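Local coordinates for adenosine monophosphate-protein transferase (Sulfolobus tokodaii, PDB 2EKM) that is of uncertain function but belongs to the adenosine-specific kinase family and probably acts on adenosine or its nucleotides, at residues N90-P93 with I94-L97; V121-D125 with Q126-V130; I142-E145 with A146-K149. All coordinates share one frame; numbering follows the deposited sequence.

In the fold
The three contacts follow one another along the chain without overlapping. Contact 1 sits where strand 83-89 of the five-stranded sheet gives way to helix 93-101, contact 2 is the turn end of hairpin 117-123/128-135 in the three-stranded sheet, and contact 3 starts the C-terminal helix 145-157. The centres of contact 1 and contact 2 are about 30 Å apart, those of contact 1 and contact 3 about 27 Å, and those of contact 2 and contact 3 about 42 Å. The centre of contact 3 lies about 30 Å from the centre of the chain, on an outlying arm. Contacts 1 and 3 meet the second subunit and contact 2 the third, so all three help build the trimer.

Contact 1: N90-P93 with I94-L97; sequences NGFP and INVL
With CG placed beside its own backbone N (chi1 -65°), N95 turns its side chain back along the chain toward F92, and CG of N95 comes to 3.3 Å from F92 O. I94 carries CG1 between its backbone N and carbonyl carbon (chi1 58°), which directs this branch back toward the preceding loop; CG1 of I94 comes to 4.3 Å from CB of F92, a loose apolar touch. The turn itself is held by backbone bonds. N95 N donates to F92 O at 2.8 Å, reaching it from well above the carbonyl plane. P93 O is gripped twice: V96 N approaches it at 3.0 Å, also from above the plane, whereas L97 N meets it at 2.7 Å almost in line with the C=O bond. The pattern is that of the first turn of a helix, here helix 93-101, in which three-residue and four-residue bonds converge on one carbonyl. P93 suits this position, since an opening turn needs no N-H from its first residues and the proline ring has none to give. Beyond the turn, L97 reaches I109 and A112 of strand 108-113, packing the helix on the strand that is outermost in the five-stranded sheet within this chain, while V96 touches S39 and L43. P93 and I94 pack on H24 of the second subunit, and L97 on its E104. The F92 ring points away from the helix to rest on N17 and Y160, and a bound glycerol, probably from the crystallisation liquor, lies close to this side chain.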
loop_
_atom_site.group_PDB
_atom_site.type_symbol
_atom_site.label_atom_id
_atom_site.label_comp_id
_atom_site.label_asym_id
_atom_site.label_seq_id
_atom_site.Cartn_x
_atom_site.Cartn_y
_atom_site.Cartn_z
ATOM N N ASN A 90 6.202 -20.265 13.953
ATOM C CA ASN A 90 5.181 -20.875 14.800
ATOM C C ASN A 90 3.896 -20.049 14.693
ATOM O O ASN A 90 3.164 -19.856 15.666
ATOM C CB ASN A 90 5.665 -20.945 16.254
ATOM C CG ASN A 90 4.851 -21.910 17.086
ATOM O OD1 ASN A 90 4.413 -22.944 16.586
ATOM N ND2 ASN A 90 4.654 -21.590 18.363
ATOM N N GLY A 91 3.651 -19.562 13.483
ATOM C CA GLY A 91 2.481 -18.757 13.186
ATOM C C GLY A 91 2.587 -18.355 11.727
ATOM O O GLY A 91 3.627 -18.587 11.103
ATOM N N PHE A 92 1.536 -17.746 11.180
ATOM C CA PHE A 92 1.544 -17.348 9.777
ATOM C C PHE A 92 1.095 -15.907 9.569
ATOM O O PHE A 92 0.413 -15.327 10.412
ATOM C CB PHE A 92 0.631 -18.276 8.968
ATOM C CG PHE A 92 0.959 -19.739 9.121
ATOM C CD1 PHE A 92 2.096 -20.279 8.527
ATOM C CD2 PHE A 92 0.121 -20.578 9.857
ATOM C CE1 PHE A 92 2.399 -21.638 8.658
ATOM C CE2 PHE A 92 0.411 -21.940 9.998
ATOM C CZ PHE A 92 1.555 -22.471 9.395
ATOM N N PRO A 93 1.484 -15.308 8.434
ATOM C CA PRO A 93 1.115 -13.928 8.115
ATOM C C PRO A 93 -0.374 -13.615 8.268
ATOM O O PRO A 93 -0.732 -12.562 8.795
ATOM C CB PRO A 93 1.604 -13.774 6.682
ATOM C CG PRO A 93 2.884 -14.561 6.711
ATOM C CD PRO A 93 2.465 -15.824 7.460
ATOM N N ILE A 94 -1.245 -14.518 7.823
ATOM C CA ILE A 94 -2.679 -14.254 7.940
ATOM C C ILE A 94 -3.107 -14.125 9.397
ATOM O O ILE A 94 -4.171 -13.580 9.688
ATOM C CB ILE A 94 -3.551 -15.342 7.253
ATOM C CG1 ILE A 94 -3.262 -16.721 7.845
ATOM C CG2 ILE A 94 -3.309 -15.330 5.749
ATOM C CD1 ILE A 94 -4.182 -17.806 7.289
ATOM N N ASN A 95 -2.279 -14.626 10.311
ATOM C CA ASN A 95 -2.594 -14.524 11.735
ATOM C C ASN A 95 -2.460 -13.083 12.221
ATOM O O ASN A 95 -3.195 -12.647 13.107
ATOM C CB ASN A 95 -1.638 -15.363 12.598
ATOM C CG ASN A 95 -1.755 -16.857 12.357
ATOM O OD1 ASN A 95 -2.787 -17.367 11.913
ATOM N ND2 ASN A 95 -0.692 -17.573 12.686
ATOM N N VAL A 96 -1.517 -12.344 11.643
ATOM C CA VAL A 96 -1.264 -10.983 12.108
ATOM C C VAL A 96 -1.268 -9.858 11.091
ATOM O O VAL A 96 -1.113 -8.698 11.463
ATOM C CB VAL A 96 0.094 -10.916 12.842
ATOM C CG1 VAL A 96 0.087 -11.855 14.041
ATOM C CG2 VAL A 96 1.221 -11.290 11.887
ATOM N N LEU A 97 -1.450 -10.176 9.817
ATOM C CA LEU A 97 -1.419 -9.127 8.809
ATOM C C LEU A 97 -2.411 -7.996 9.082
ATOM O O LEU A 97 -2.053 -6.821 8.980
ATOM C CB LEU A 97 -1.641 -9.724 7.418
ATOM C CG LEU A 97 -1.016 -8.957 6.245
ATOM C CD1 LEU A 97 0.437 -8.585 6.548
ATOM C CD2 LEU A 97 -1.090 -9.824 4.993
#

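Contact 2: V121-D125 with Q126-V130; sequences VAETD and QGRGV
R128 and E123 face each other in a non-hydrogen-bonded pair, and their side chains close the gap with a salt bridge: R128 NH1 donates to E123 OE2 at 3.1 Å. The oxygen lies in the guanidinium plane, yet the nitrogen stands above the carboxylate, the two planes being 71° apart. NH1 also forms a salt bridge to D6, while NE donates to I78 O and NH2 weakly to K77 O. CG1 of V121, set anti to its backbone N (chi1 -174°), covers one guanidinium face 3.6 Å above the plane, toward its rim. A leucine in place of R128 would probably leave E123 and D6 without this counter-charge and I78 O without its donor. Along the backbone, A122 N gives to G129 O at 2.7 Å and G129 N returns to A122 O at 2.8 Å. T124 N donates to G127 O at 2.7 Å, nearly straight. T124 OG1 accepts weakly from Q126 N (3.1 Å) and G127 N (3.3 Å), while its stronger partner is Q118 of the third subunit. The amide of Q126 is likewise engaged by the third subunit, through R9 and the carbonyl of G136. This is an antiparallel beta hairpin, strands 117-123 and 128-135, its reversal closed by T124 N to G127 O, with the weak OG1 bonds of T124 fitting an ST turn.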
loop_
_atom_site.group_PDB
_atom_site.type_symbol
_atom_site.label_atom_id
_atom_site.label_comp_id
_atom_site.label_asym_id
_atom_site.label_seq_id
_atom_site.Cartn_x
_atom_site.Cartn_y
_atom_site.Cartn_z
ATOM N N VAL A 121 14.951 -1.684 -4.611
ATOM C CA VAL A 121 15.265 -0.429 -3.945
ATOM C C VAL A 121 15.862 0.631 -4.868
ATOM O O VAL A 121 16.876 0.402 -5.525
ATOM C CB VAL A 121 16.252 -0.677 -2.782
ATOM C CG1 VAL A 121 16.472 0.603 -1.993
ATOM C CG2 VAL A 121 15.723 -1.784 -1.886
ATOM N N ALA A 122 15.218 1.792 -4.915
ATOM C CA ALA A 122 15.700 2.894 -5.735
ATOM C C ALA A 122 16.614 3.730 -4.852
ATOM O O ALA A 122 16.342 3.913 -3.662
ATOM C CB ALA A 122 14.535 3.734 -6.228
ATOM N N GLU A 123 17.699 4.230 -5.423
ATOM C CA GLU A 123 18.633 5.042 -4.659
ATOM C C GLU A 123 18.779 6.409 -5.313
ATOM O O GLU A 123 18.868 6.509 -6.536
ATOM C CB GLU A 123 19.991 4.335 -4.579
ATOM C CG GLU A 123 20.947 4.923 -3.560
ATOM C CD GLU A 123 22.169 4.050 -3.350
ATOM O OE1 GLU A 123 22.892 3.794 -4.342
ATOM O OE2 GLU A 123 22.402 3.617 -2.197
ATOM N N THR A 124 18.785 7.460 -4.498
ATOM C CA THR A 124 18.919 8.823 -5.007
ATOM C C THR A 124 20.015 9.549 -4.241
ATOM O O THR A 124 20.730 8.948 -3.441
ATOM C CB THR A 124 17.620 9.636 -4.819
ATOM O OG1 THR A 124 17.409 9.877 -3.420
ATOM C CG2 THR A 124 16.421 8.886 -5.389
ATOM N N ASP A 125 20.136 10.846 -4.492
ATOM C CA ASP A 125 21.118 11.666 -3.800
ATOM C C ASP A 125 20.829 11.647 -2.295
ATOM O O ASP A 125 21.748 11.614 -1.479
ATOM C CB ASP A 125 21.065 13.109 -4.331
ATOM C CG ASP A 125 19.666 13.722 -4.247
ATOM O OD1 ASP A 125 18.716 13.138 -4.810
ATOM O OD2 ASP A 125 19.515 14.797 -3.623
ATOM N N GLN A 126 19.547 11.643 -1.936
ATOM C CA GLN A 126 19.138 11.642 -0.533
ATOM C C GLN A 126 19.285 10.295 0.168
ATOM O O GLN A 126 19.780 10.228 1.295
ATOM C CB GLN A 126 17.685 12.116 -0.401
ATOM C CG GLN A 126 17.165 12.131 1.034
ATOM C CD GLN A 126 15.706 12.537 1.127
ATOM O OE1 GLN A 126 15.317 13.608 0.661
ATOM N NE2 GLN A 126 14.889 11.682 1.737
ATOM N N GLY A 127 18.843 9.226 -0.489
ATOM C CA GLY A 127 18.934 7.912 0.122
ATOM C C GLY A 127 18.294 6.789 -0.671
ATOM O O GLY A 127 18.374 6.753 -1.902
ATOM N N ARG A 128 17.647 5.867 0.038
ATOM C CA ARG A 128 17.016 4.718 -0.600
ATOM C C ARG A 128 15.517 4.614 -0.324
ATOM O O ARG A 128 15.040 4.976 0.755
ATOM C CB ARG A 128 17.720 3.433 -0.144
ATOM C CG ARG A 128 19.212 3.387 -0.512
ATOM C CD ARG A 128 19.988 2.409 0.374
ATOM N NE ARG A 128 19.676 1.004 0.110
ATOM C CZ ARG A 128 20.130 0.315 -0.936
ATOM N NH1 ARG A 128 20.919 0.899 -1.828
ATOM N NH2 ARG A 128 19.812 -0.966 -1.079
ATOM N N GLY A 129 14.783 4.118 -1.318
ATOM C CA GLY A 129 13.346 3.953 -1.185
ATOM C C GLY A 129 12.908 2.651 -1.832
ATOM O O GLY A 129 13.456 2.255 -2.860
ATOM N N VAL A 130 11.927 1.980 -1.232
ATOM C CA VAL A 130 11.427 0.712 -1.765
ATOM C C VAL A 130 10.407 0.978 -2.871
ATOM O O VAL A 130 9.427 1.683 -2.656
ATOM C CB VAL A 130 10.754 -0.130 -0.655
ATOM C CG1 VAL A 130 10.144 -1.396 -1.252
ATOM C CG2 VAL A 130 11.778 -0.489 0.424
#

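Contact 3: I142-E145 with A146-K149; sequences IETE and ADIK
T144 and D147 hold each other through reciprocal bonds. T144 N donates to OD2 of D147 at 2.8 Å, almost straight (169°), meeting the oxygen on its anti side and a little out of the carboxylate plane. In return D147 N gives a longer bond, 3.3 Å, to T144 OG1. The hydroxyl of T144 also gives a weak bond to OD2 of D147, so this one oxygen takes two donors from the same residue. The exchange is a capping box, with T144 as the N-cap of helix 145-157. T144 can accept because OG1 sits between its backbone N and carbonyl carbon (chi1 66°), turned toward the open helix end. Just behind, regular bonding begins: I148 N reaches T144 O at 2.9 Å, and K149 N reaches E145 O at 3.0 Å.

Next outward, the chain of E143 packs on I148, crossing it at about a right angle, with the carboxylate carbon CD of E143 3.4 Å from CG1 of I148, while CB of E143 lies 3.6 Å from CB of D147. I148 also lies beside E145 and packs, with it, on W60 of the second subunit. E143 is fixed by salt bridges to R151 and to R59 of the second subunit, and its carbonyl accepts from W60 of that subunit; I142 extends a sheet of the neighbour as a parallel partner. The arginines probably keep E143 ionised, and the helix N-terminus is likely to stabilise negative charge on D147, so that neighbouring but different acids serve the two tasks: D147 the helix cap, E143 the subunit interface.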
loop_
_atom_site.group_PDB
_atom_site.type_symbol
_atom_site.label_atom_id
_atom_site.label_comp_id
_atom_site.label_asym_id
_atom_site.label_seq_id
_atom_site.Cartn_x
_atom_site.Cartn_y
_atom_site.Cartn_z
ATOM N N ILE A 142 -3.368 -21.109 -16.392
ATOM C CA ILE A 142 -4.638 -20.870 -15.713
ATOM C C ILE A 142 -5.167 -22.187 -15.151
ATOM O O ILE A 142 -5.232 -23.187 -15.865
ATOM C CB ILE A 142 -5.676 -20.281 -16.691
ATOM C CG1 ILE A 142 -5.137 -18.978 -17.285
ATOM C CG2 ILE A 142 -6.998 -20.037 -15.972
ATOM C CD1 ILE A 142 -6.048 -18.344 -18.310
ATOM N N GLU A 143 -5.551 -22.187 -13.876
ATOM C CA GLU A 143 -6.044 -23.406 -13.243
ATOM C C GLU A 143 -7.349 -23.885 -13.868
ATOM O O GLU A 143 -8.163 -23.089 -14.333
ATOM C CB GLU A 143 -6.243 -23.197 -11.735
ATOM C CG GLU A 143 -7.586 -22.584 -11.352
ATOM C CD GLU A 143 -7.769 -22.469 -9.850
ATOM O OE1 GLU A 143 -7.438 -23.436 -9.127
ATOM O OE2 GLU A 143 -8.258 -21.418 -9.390
ATOM N N THR A 144 -7.535 -25.200 -13.866
ATOM C CA THR A 144 -8.727 -25.826 -14.427
ATOM C C THR A 144 -9.719 -26.164 -13.317
ATOM O O THR A 144 -9.434 -25.966 -12.137
ATOM C CB THR A 144 -8.368 -27.135 -15.145
ATOM O OG1 THR A 144 -7.887 -28.083 -14.179
ATOM C CG2 THR A 144 -7.279 -26.894 -16.189
ATOM N N GLU A 145 -10.883 -26.681 -13.701
ATOM C CA GLU A 145 -11.898 -27.065 -12.728
ATOM C C GLU A 145 -11.298 -28.106 -11.795
ATOM O O GLU A 145 -11.544 -28.091 -10.588
ATOM C CB GLU A 145 -13.127 -27.646 -13.432
ATOM C CG GLU A 145 -14.019 -26.616 -14.106
ATOM C CD GLU A 145 -14.569 -25.587 -13.129
ATOM O OE1 GLU A 145 -14.732 -25.926 -11.935
ATOM O OE2 GLU A 145 -14.851 -24.445 -13.555
ATOM N N ALA A 146 -10.501 -29.007 -12.362
ATOM C CA ALA A 146 -9.849 -30.049 -11.579
ATOM C C ALA A 146 -8.946 -29.406 -10.531
ATOM O O ALA A 146 -8.955 -29.810 -9.369
ATOM C CB ALA A 146 -9.032 -30.960 -12.491
ATOM N N ASP A 147 -8.169 -28.406 -10.946
ATOM C CA ASP A 147 -7.272 -27.697 -10.031
ATOM C C ASP A 147 -8.081 -27.044 -8.913
ATOM O O ASP A 147 -7.714 -27.109 -7.741
ATOM C CB ASP A 147 -6.482 -26.607 -10.771
ATOM C CG ASP A 147 -5.485 -27.172 -11.767
ATOM O OD1 ASP A 147 -4.823 -28.178 -11.438
ATOM O OD2 ASP A 147 -5.349 -26.596 -12.871
ATOM N N ILE A 148 -9.184 -26.409 -9.292
ATOM C CA ILE A 148 -10.062 -25.736 -8.345
ATOM C C ILE A 148 -10.541 -26.695 -7.258
ATOM O O ILE A 148 -10.536 -26.362 -6.073
ATOM C CB ILE A 148 -11.285 -25.137 -9.075
ATOM C CG1 ILE A 148 -10.819 -24.020 -10.016
ATOM C CG2 ILE A 148 -12.307 -24.627 -8.065
ATOM C CD1 ILE A 148 -11.936 -23.387 -10.827
ATOM N N LYS A 149 -10.952 -27.889 -7.670
ATOM C CA LYS A 149 -11.434 -28.894 -6.733
ATOM C C LYS A 149 -10.343 -29.265 -5.733
ATOM O O LYS A 149 -10.614 -29.488 -4.552
ATOM C CB LYS A 149 -11.897 -30.136 -7.501
ATOM C CG LYS A 149 -12.362 -31.290 -6.635
ATOM C CD LYS A 149 -12.964 -32.394 -7.495
ATOM C CE LYS A 149 -13.322 -33.619 -6.666
ATOM N NZ LYS A 149 -12.113 -34.240 -6.062
#